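Long-range contact in beta-galactosidase (Bacillus circulans subsp. alkalophilus, PDB 3TTY), which probably hydrolyses terminal beta-linked galactose from beta-galactosides, and holds galactose in a pocket of its TIM-barrel domain: residues A[39-44]-A[144-149]. Residues are numbered along the deposited sequence; the frame is centred on the assembly and turned at random.
With GLA (alpha-D-galactopyranose), chain H.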
loop_
_atom_site.group_PDB
_atom_site.type_symbol
_atom_site.label_atom_id
_atom_site.label_comp_id
_atom_site.label_asym_id
_atom_site.label_seq_id
_atom_site.Cartn_x
_atom_site.Cartn_y
_atom_site.Cartn_z
ATOM N N VAL A 39 30.541 -24.599 19.979
ATOM C CA VAL A 39 30.054 -25.049 18.675
ATOM C C VAL A 39 30.061 -23.932 17.628
ATOM O O VAL A 39 29.706 -22.796 17.908
ATOM C CB VAL A 39 28.659 -25.703 18.777
ATOM C CG1 VAL A 39 27.604 -24.687 19.163
ATOM C CG2 VAL A 39 28.305 -26.397 17.473
ATOM N N ALA A 40 30.492 -24.266 16.422
ATOM C CA ALA A 40 30.514 -23.309 15.333
ATOM C C ALA A 40 29.735 -23.883 14.159
ATOM O O ALA A 40 29.905 -25.057 13.806
ATOM C CB ALA A 40 31.967 -22.983 14.916
ATOM N N THR A 41 28.868 -23.060 13.574
ATOM C CA THR A 41 28.113 -23.428 12.382
ATOM C C THR A 41 28.783 -22.725 11.215
ATOM O O THR A 41 28.641 -21.520 11.043
ATOM C CB THR A 41 26.642 -22.952 12.480
ATOM O OG1 THR A 41 25.997 -23.578 13.599
ATOM C CG2 THR A 41 25.869 -23.265 11.196
ATOM N N VAL A 42 29.528 -23.471 10.413
ATOM C CA VAL A 42 30.384 -22.853 9.408
ATOM C C VAL A 42 29.982 -23.246 7.996
ATOM O O VAL A 42 29.210 -24.189 7.798
ATOM C CB VAL A 42 31.850 -23.240 9.631
ATOM C CG1 VAL A 42 32.257 -22.930 11.072
ATOM C CG2 VAL A 42 32.039 -24.717 9.326
ATOM N N ASN A 43 30.491 -22.495 7.024
ATOM C CA ASN A 43 30.262 -22.769 5.604
ATOM C C ASN A 43 28.806 -22.657 5.139
ATOM O O ASN A 43 28.396 -23.363 4.205
ATOM C CB ASN A 43 30.786 -24.155 5.245
ATOM C CG ASN A 43 30.950 -24.347 3.747
ATOM O OD1 ASN A 43 31.558 -23.511 3.055
ATOM N ND2 ASN A 43 30.397 -25.444 3.233
ATOM N N VAL A 44 28.017 -21.794 5.779
ATOM C CA VAL A 44 26.611 -21.649 5.379
ATOM C C VAL A 44 26.499 -20.937 4.032
ATOM O O VAL A 44 25.626 -21.258 3.224
ATOM C CB VAL A 44 25.773 -20.889 6.416
ATOM C CG1 VAL A 44 24.316 -20.810 5.972
ATOM C CG2 VAL A 44 25.871 -21.544 7.771
ATOM N N MET A 144 26.964 -32.405 13.400
ATOM C CA MET A 144 25.675 -32.082 12.790
ATOM C C MET A 144 25.874 -31.529 11.383
ATOM O O MET A 144 26.797 -30.749 11.155
ATOM C CB MET A 144 24.934 -31.066 13.662
ATOM C CG MET A 144 23.547 -30.668 13.174
ATOM S SD MET A 144 22.287 -31.979 13.257
ATOM C CE MET A 144 22.348 -32.441 14.982
ATOM N N TRP A 145 25.027 -31.953 10.443
ATOM C CA TRP A 145 24.979 -31.349 9.108
ATOM C C TRP A 145 23.852 -30.324 9.057
ATOM O O TRP A 145 22.744 -30.577 9.526
ATOM C CB TRP A 145 24.753 -32.391 8.000
ATOM C CG TRP A 145 25.943 -33.249 7.669
ATOM C CD1 TRP A 145 26.138 -34.545 8.037
ATOM C CD2 TRP A 145 27.096 -32.877 6.896
ATOM N NE1 TRP A 145 27.335 -35.002 7.551
ATOM C CE2 TRP A 145 27.944 -33.999 6.847
ATOM C CE3 TRP A 145 27.495 -31.705 6.249
ATOM C CZ2 TRP A 145 29.162 -33.986 6.178
ATOM C CZ3 TRP A 145 28.705 -31.692 5.591
ATOM C CH2 TRP A 145 29.526 -32.822 5.557
ATOM N N HIS A 146 24.146 -29.178 8.455
ATOM C CA HIS A 146 23.223 -28.058 8.350
ATOM C C HIS A 146 22.951 -27.860 6.851
ATOM O O HIS A 146 23.669 -27.125 6.155
ATOM C CB HIS A 146 23.885 -26.840 9.028
ATOM C CG HIS A 146 23.134 -25.545 8.912
ATOM N ND1 HIS A 146 22.623 -25.072 7.721
ATOM C CD2 HIS A 146 22.894 -24.582 9.832
ATOM C CE1 HIS A 146 22.076 -23.885 7.921
ATOM N NE2 HIS A 146 22.224 -23.561 9.192
ATOM N N VAL A 147 21.921 -28.547 6.356
ATOM C CA VAL A 147 21.595 -28.542 4.926
ATOM C C VAL A 147 21.034 -27.208 4.482
ATOM O O VAL A 147 20.045 -26.717 5.054
ATOM C CB VAL A 147 20.568 -29.629 4.569
ATOM C CG1 VAL A 147 20.066 -29.442 3.132
ATOM C CG2 VAL A 147 21.169 -31.014 4.777
ATOM N N SER A 148 21.666 -26.612 3.471
ATOM C CA SER A 148 21.185 -25.348 2.926
ATOM C C SER A 148 21.056 -24.319 4.064
ATOM O O SER A 148 21.868 -24.305 4.989
ATOM C CB SER A 148 19.837 -25.568 2.221
ATOM O OG SER A 148 19.466 -24.461 1.416
ATOM N N ASN A 149 20.045 -23.462 3.975
ATOM C CA ASN A 149 19.721 -22.502 5.016
ATOM C C ASN A 149 18.324 -21.943 4.769
ATOM O O ASN A 149 18.018 -21.501 3.657
ATOM C CB ASN A 149 20.730 -21.354 5.051
ATOM C CG ASN A 149 20.582 -20.501 6.300
ATOM O OD1 ASN A 149 20.825 -20.967 7.410
ATOM N ND2 ASN A 149 20.171 -19.251 6.127
HETATM C C1 GLA H . 17.975 -16.074 9.602
HETATM C C2 GLA H . 19.146 -16.641 8.762
HETATM C C3 GLA H . 20.522 -16.133 9.228
HETATM C C4 GLA H . 20.430 -14.622 9.380
HETATM C C5 GLA H . 19.262 -14.272 10.307
HETATM C C6 GLA H . 19.239 -12.751 10.505
HETATM O O1 GLA H . 17.870 -16.582 10.944
HETATM O O2 GLA H . 19.140 -18.059 8.803
HETATM O O3 GLA H . 21.556 -16.434 8.275
HETATM O O4 GLA H . 20.177 -14.102 8.081
HETATM O O5 GLA H . 18.033 -14.656 9.680
HETATM O O6 GLA H . 18.434 -12.415 11.643
#
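ND2 of N149, an amide nitrogen in the galactose pocket of a (beta/alpha)8 barrel, is held by two partners: it donates to O2 of the bound sugar at 3.1 Å and is hydrogen-bonded to NE2 of H112. The N-H...O2 angle of 154° marks a fairly straight bond. The other amide atom, OD1, is bonded to ND2 of N252, so both ends of the group have partners and its rotation is probably fixed. V44 supports the amide from the opposing segment: its CG1 stands 3.7 Å from N149 CB and 3.8 Å from N149 CG.

Within the barrel, strand 75-79 separates strands 39-42 and 142-146, so 39-44 and 144-149 meet through side chains rather than as neighbouring strands. N149 and E150, both of the galactose pocket, follow strand 142-146; in clan GH-A hydrolases the Asn of such a pair typically contacts the sugar 2-hydroxyl and the Glu is the acid/base, as E150 probably is here.

Deeper in the barrel, T41 and H146 meet almost perpendicularly. CG2 of T41, anti to its backbone N, reaches CD2 of H146 at 3.5 Å, approaching the ring obliquely. V44 CG2 lies over one face of that imidazole, whereas V44 CG1 is nearest CE1, at a loose 4.3 Å. M306 of strand 303-307 touches both T41 and H146. CG of H146 is anti to its backbone N (chi1 175°). At the edge of the ring, and in its plane, lies N149 OD1, 3.2 Å from H146 CE1.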